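Local atomic coordinates of Vv2_1132 (Vibrio vulnificus CMCP6, PDB entry 5Y9S), a protein that probably binds DNA and regulates transcription as a tetrameric LysR-type regulator, through a helix-turn-helix domain joined to a periplasmic-binding-protein-like effector domain. Residues S126-S131 with R291-Q296; D140-M145 with D152-Y157. One frame throughout, in Å; residues are numbered along the deposited sequence.

Contact 1 of 2, residues S126-S131 with R291-Q296; sequences SHLNLS and RAAVDQ
H127 and Q296 form the polar, solvent-exposed side of the contact. NE2 of H127 points at OE1 of Q296 from 2.4 Å. This is very short for a hydrogen bond, so the exact length is doubtful. The direction is fair, with an N-H...O angle of 157°. The amide lies at the edge of the imidazole, and the two planes are turned 67° apart. CG of H127 sits between its backbone N and carbonyl carbon (chi1 71°), which leaves CG of L128 over one face of the ring, near its edge. The Q296 chain is extended beyond CG and brings the amide across to the ring.

The apolar part is buried. Methyl CD2 of L128 rests 3.6 Å from CB of A293, on the first turn of the helix. The same methyl lies 3.5 Å from OE1 of Q296, so the apolar and polar parts meet at this amide oxygen.

The contact joins the entry to strand 129-134 with the start of helix 292-300, within the LysR substrate-binding domain. A293 also touches V101 of strand 100-105, the parallel neighbour of 129-134. Beyond L128, L130 and S131 pair with a parallel strand of the second subunit, which carries the sheet across the interface.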
loop_
_atom_site.group_PDB
_atom_site.type_symbol
_atom_site.label_atom_id
_atom_site.label_comp_id
_atom_site.label_asym_id
_atom_site.label_seq_id
_atom_site.Cartn_x
_atom_site.Cartn_y
_atom_site.Cartn_z
ATOM N N SER D 126 9.668 -1.939 45.388
ATOM C CA SER D 126 8.476 -1.097 45.398
ATOM C C SER D 126 8.718 0.245 44.725
ATOM O O SER D 126 7.808 0.803 44.101
ATOM C CB SER D 126 8.006 -0.894 46.842
ATOM O OG SER D 126 7.421 0.384 47.033
ATOM N N HIS D 127 9.942 0.768 44.823
ATOM C CA HIS D 127 10.278 2.095 44.314
ATOM C C HIS D 127 10.532 2.121 42.808
ATOM O O HIS D 127 10.661 3.212 42.241
ATOM C CB HIS D 127 11.509 2.629 45.055
ATOM C CG HIS D 127 12.776 1.920 44.697
ATOM N ND1 HIS D 127 13.039 0.621 45.085
ATOM C CD2 HIS D 127 13.843 2.316 43.963
ATOM C CE1 HIS D 127 14.219 0.253 44.617
ATOM N NE2 HIS D 127 14.727 1.263 43.933
ATOM N N LEU D 128 10.619 0.966 42.153
ATOM C CA LEU D 128 10.789 0.905 40.710
ATOM C C LEU D 128 9.432 0.857 40.026
ATOM O O LEU D 128 8.408 0.557 40.643
ATOM C CB LEU D 128 11.608 -0.319 40.308
ATOM C CG LEU D 128 12.975 -0.443 40.969
ATOM C CD1 LEU D 128 13.579 -1.792 40.650
ATOM C CD2 LEU D 128 13.889 0.689 40.506
ATOM N N ASN D 129 9.430 1.166 38.735
ATOM C CA ASN D 129 8.237 1.047 37.909
ATOM C C ASN D 129 8.489 -0.052 36.878
ATOM O O ASN D 129 9.371 0.084 36.022
ATOM C CB ASN D 129 7.900 2.381 37.242
ATOM C CG ASN D 129 6.700 2.278 36.327
ATOM O OD1 ASN D 129 5.808 1.453 36.546
ATOM N ND2 ASN D 129 6.672 3.108 35.287
ATOM N N LEU D 130 7.723 -1.134 36.959
ATOM C CA LEU D 130 7.952 -2.320 36.139
ATOM C C LEU D 130 7.029 -2.314 34.927
ATOM O O LEU D 130 5.807 -2.206 35.069
ATOM C CB LEU D 130 7.737 -3.585 36.971
ATOM C CG LEU D 130 8.576 -3.535 38.240
ATOM C CD1 LEU D 130 8.176 -4.633 39.206
ATOM C CD2 LEU D 130 10.039 -3.656 37.892
ATOM N N SER D 131 7.611 -2.421 33.744
ATOM C CA SER D 131 6.858 -2.462 32.496
ATOM C C SER D 131 7.139 -3.793 31.805
ATOM O O SER D 131 8.249 -4.020 31.315
ATOM C CB SER D 131 7.222 -1.284 31.593
ATOM O OG SER D 131 6.557 -1.387 30.336
ATOM N N ARG D 291 21.948 0.962 34.147
ATOM C CA ARG D 291 20.955 1.791 34.807
ATOM C C ARG D 291 20.771 1.260 36.221
ATOM O O ARG D 291 20.682 0.044 36.425
ATOM C CB ARG D 291 19.628 1.789 34.041
ATOM C CG ARG D 291 19.772 2.041 32.526
ATOM C CD ARG D 291 18.417 2.174 31.820
ATOM N NE ARG D 291 17.432 2.728 32.737
ATOM C CZ ARG D 291 16.224 2.225 32.957
ATOM N NH1 ARG D 291 15.798 1.145 32.299
ATOM N NH2 ARG D 291 15.438 2.817 33.839
ATOM N N ALA D 292 20.735 2.165 37.195
ATOM C CA ALA D 292 20.643 1.719 38.580
ATOM C C ALA D 292 19.319 1.015 38.861
ATOM O O ALA D 292 19.265 0.115 39.710
ATOM C CB ALA D 292 20.839 2.895 39.533
ATOM N N ALA D 293 18.248 1.403 38.163
ATOM C CA ALA D 293 16.994 0.680 38.317
ATOM C C ALA D 293 17.146 -0.764 37.849
ATOM O O ALA D 293 16.670 -1.694 38.509
ATOM C CB ALA D 293 15.877 1.395 37.555
ATOM N N VAL D 294 17.839 -0.973 36.732
ATOM C CA VAL D 294 18.038 -2.330 36.243
ATOM C C VAL D 294 18.935 -3.118 37.196
ATOM O O VAL D 294 18.655 -4.280 37.515
ATOM C CB VAL D 294 18.601 -2.299 34.813
ATOM C CG1 VAL D 294 18.776 -3.708 34.287
ATOM C CG2 VAL D 294 17.678 -1.517 33.932
ATOM N N ASP D 295 20.010 -2.498 37.686
ATOM C CA ASP D 295 20.879 -3.191 38.634
ATOM C C ASP D 295 20.132 -3.529 39.920
ATOM O O ASP D 295 20.186 -4.669 40.396
ATOM C CB ASP D 295 22.121 -2.353 38.925
ATOM C CG ASP D 295 23.320 -2.802 38.107
ATOM O OD1 ASP D 295 23.707 -3.994 38.229
ATOM O OD2 ASP D 295 23.855 -1.973 37.332
ATOM N N GLN D 296 19.404 -2.563 40.486
ATOM C CA GLN D 296 18.659 -2.862 41.707
ATOM C C GLN D 296 17.748 -4.063 41.500
ATOM O O GLN D 296 17.640 -4.930 42.375
ATOM C CB GLN D 296 17.845 -1.651 42.156
ATOM C CG GLN D 296 18.658 -0.522 42.759
ATOM C CD GLN D 296 17.804 0.703 43.037
ATOM O OE1 GLN D 296 16.656 0.779 42.606
ATOM N NE2 GLN D 296 18.362 1.665 43.760
#

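Contact 2 of 2, residues D140-M145 with D152-Y157; sequences DAHFQM and DLLFTY
Helix 139-147 packs against strand 153-157, with their nearest pair of CA atoms, H142 and L154, 7.1 Å apart. Strand 129-134, this helix and strand 153-157 follow one another in a beta-alpha-beta crossover. Both strands run parallel to strand 100-105, which lies between them. This is the alpha/beta architecture of the periplasmic-binding-protein-like fold of LysR effector domains.

L154 carries the contact from the strand side. It points at the helix, and its two methyls divide between two consecutive helix residues. CD1 of L154 lies 3.4 Å from ND1 of H142 and also touches the CB of that histidine. CD2 of L154 lies 3.7 Å from CE1 of F143. Both helix side chains cross L154 at about a right angle. CG of L154 lies opposite the backbone N (chi1 160°), and the methyls fork from there toward the two rings. No hydrogen bond links the two segments, and all three touching residues are buried.

H142 and L154 both touch V104 of the central strand. The ring of F143 meets Y284 of strand 277-286 and also stands edge-to-face with Y61 of the third subunit, where the backbone N of F26 is hydrogen-bonded to D140 OD1, so this part of the helix takes part in the assembly.

The imidazole of H142 is held at its other nitrogen, where NE2 is hydrogen-bonded to OG of S135.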
loop_
_atom_site.group_PDB
_atom_site.type_symbol
_atom_site.label_atom_id
_atom_site.label_comp_id
_atom_site.label_asym_id
_atom_site.label_seq_id
_atom_site.Cartn_x
_atom_site.Cartn_y
_atom_site.Cartn_z
ATOM N N ASP D 140 15.939 -14.306 19.137
ATOM C CA ASP D 140 16.831 -13.465 18.335
ATOM C C ASP D 140 16.365 -12.013 18.344
ATOM O O ASP D 140 17.177 -11.084 18.478
ATOM C CB ASP D 140 16.911 -14.003 16.899
ATOM C CG ASP D 140 17.617 -13.033 15.938
ATOM O OD1 ASP D 140 16.922 -12.167 15.334
ATOM O OD2 ASP D 140 18.857 -13.144 15.775
ATOM N N ALA D 141 15.059 -11.790 18.234
ATOM C CA ALA D 141 14.554 -10.416 18.311
ATOM C C ALA D 141 14.838 -9.795 19.677
ATOM O O ALA D 141 15.227 -8.625 19.763
ATOM C CB ALA D 141 13.054 -10.381 18.008
ATOM N N HIS D 142 14.663 -10.573 20.756
ATOM C CA HIS D 142 14.808 -10.035 22.112
ATOM C C HIS D 142 16.260 -9.817 22.486
ATOM O O HIS D 142 16.572 -8.854 23.190
ATOM C CB HIS D 142 14.152 -10.957 23.130
ATOM C CG HIS D 142 12.675 -11.116 22.933
ATOM N ND1 HIS D 142 11.981 -12.228 23.358
ATOM C CD2 HIS D 142 11.760 -10.295 22.370
ATOM C CE1 HIS D 142 10.701 -12.085 23.065
ATOM N NE2 HIS D 142 10.540 -10.922 22.463
ATOM N N PHE D 143 17.157 -10.714 22.069
ATOM C CA PHE D 143 18.580 -10.415 22.220
ATOM C C PHE D 143 18.908 -9.093 21.541
ATOM O O PHE D 143 19.587 -8.240 22.119
ATOM C CB PHE D 143 19.446 -11.539 21.633
ATOM C CG PHE D 143 19.490 -12.786 22.473
ATOM C CD1 PHE D 143 18.875 -12.832 23.709
ATOM C CD2 PHE D 143 20.157 -13.913 22.019
ATOM C CE1 PHE D 143 18.924 -13.986 24.486
ATOM C CE2 PHE D 143 20.213 -15.069 22.789
ATOM C CZ PHE D 143 19.597 -15.110 24.021
ATOM N N GLN D 144 18.390 -8.895 20.322
ATOM C CA GLN D 144 18.636 -7.655 19.593
ATOM C C GLN D 144 18.111 -6.454 20.374
ATOM O O GLN D 144 18.747 -5.394 20.398
ATOM C CB GLN D 144 17.992 -7.730 18.201
ATOM C CG GLN D 144 18.492 -6.694 17.210
ATOM C CD GLN D 144 19.962 -6.904 16.877
ATOM O OE1 GLN D 144 20.377 -8.014 16.479
ATOM N NE2 GLN D 144 20.766 -5.841 17.044
ATOM N N MET D 145 16.953 -6.601 21.028
ATOM C CA MET D 145 16.437 -5.487 21.823
ATOM C C MET D 145 17.325 -5.211 23.029
ATOM O O MET D 145 17.490 -4.052 23.423
ATOM C CB MET D 145 15.009 -5.741 22.292
ATOM C CG MET D 145 13.969 -5.512 21.244
ATOM S SD MET D 145 12.609 -6.643 21.554
ATOM C CE MET D 145 11.641 -5.684 22.673
ATOM N N ASP D 152 15.249 -3.816 28.882
ATOM C CA ASP D 152 16.249 -3.982 29.933
ATOM C C ASP D 152 16.482 -5.424 30.353
ATOM O O ASP D 152 17.628 -5.802 30.620
ATOM C CB ASP D 152 15.844 -3.169 31.160
ATOM C CG ASP D 152 15.640 -1.707 30.827
ATOM O OD1 ASP D 152 14.615 -1.136 31.247
ATOM O OD2 ASP D 152 16.508 -1.138 30.129
ATOM N N LEU D 153 15.428 -6.234 30.451
ATOM C CA LEU D 153 15.566 -7.616 30.888
ATOM C C LEU D 153 14.714 -8.521 30.019
ATOM O O LEU D 153 13.657 -8.126 29.522
ATOM C CB LEU D 153 15.175 -7.817 32.354
ATOM C CG LEU D 153 15.935 -6.991 33.393
ATOM C CD1 LEU D 153 15.168 -6.965 34.705
ATOM C CD2 LEU D 153 17.325 -7.558 33.590
ATOM N N LEU D 154 15.189 -9.744 29.849
ATOM C CA LEU D 154 14.463 -10.768 29.122
ATOM C C LEU D 154 14.425 -12.016 29.992
ATOM O O LEU D 154 15.469 -12.490 30.445
ATOM C CB LEU D 154 15.131 -11.042 27.772
ATOM C CG LEU D 154 14.783 -12.378 27.132
ATOM C CD1 LEU D 154 13.405 -12.321 26.443
ATOM C CD2 LEU D 154 15.872 -12.816 26.165
ATOM N N PHE D 155 13.229 -12.519 30.263
ATOM C CA PHE D 155 13.056 -13.788 30.962
ATOM C C PHE D 155 12.669 -14.847 29.946
ATOM O O PHE D 155 11.823 -14.593 29.083
ATOM C CB PHE D 155 11.987 -13.669 32.040
ATOM C CG PHE D 155 12.405 -12.839 33.195
ATOM C CD1 PHE D 155 12.292 -11.460 33.144
ATOM C CD2 PHE D 155 12.926 -13.427 34.332
ATOM C CE1 PHE D 155 12.691 -10.679 34.209
ATOM C CE2 PHE D 155 13.330 -12.657 35.404
ATOM C CZ PHE D 155 13.218 -11.282 35.346
ATOM N N THR D 156 13.294 -16.021 30.031
ATOM C CA THR D 156 13.043 -17.052 29.028
ATOM C C THR D 156 13.453 -18.415 29.565
ATOM O O THR D 156 14.230 -18.525 30.516
ATOM C CB THR D 156 13.795 -16.752 27.724
ATOM O OG1 THR D 156 13.325 -17.613 26.677
ATOM C CG2 THR D 156 15.291 -16.952 27.928
ATOM N N TYR D 157 12.898 -19.453 28.948
ATOM C CA TYR D 157 13.352 -20.825 29.156
ATOM C C TYR D 157 14.627 -21.068 28.351
ATOM O O TYR D 157 14.819 -20.492 27.273
ATOM C CB TYR D 157 12.272 -21.828 28.731
ATOM C CG TYR D 157 10.953 -21.782 29.499
ATOM C CD1 TYR D 157 10.893 -22.167 30.832
ATOM C CD2 TYR D 157 9.773 -21.367 28.883
ATOM C CE1 TYR D 157 9.709 -22.132 31.544
ATOM C CE2 TYR D 157 8.571 -21.327 29.584
ATOM C CZ TYR D 157 8.554 -21.712 30.924
ATOM O OH TYR D 157 7.390 -21.688 31.652
#

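How the contacts relate
Contacts 1 and 2 lie in the same lobe of the effector domain, with centres about 17 Å apart. Contact 2 is nested in the chain loop that contact 1 closes. They meet directly at the start of helix 292-300. There, NH1 of R291 forms a salt bridge with OD1 of D152 at 2.8 Å. D152 is also bridged by R102 through OD2, so its carboxylate has two arginine partners, one on each oxygen. Just beyond, CG2 of V294 packs 3.7 Å from CB of D152. Helix 292-300 therefore touches both the entry to strand 129-134 and the start of strand 153-157. The two contacts also face different neighbours: the second subunit at 126-131 and the third at 140-145.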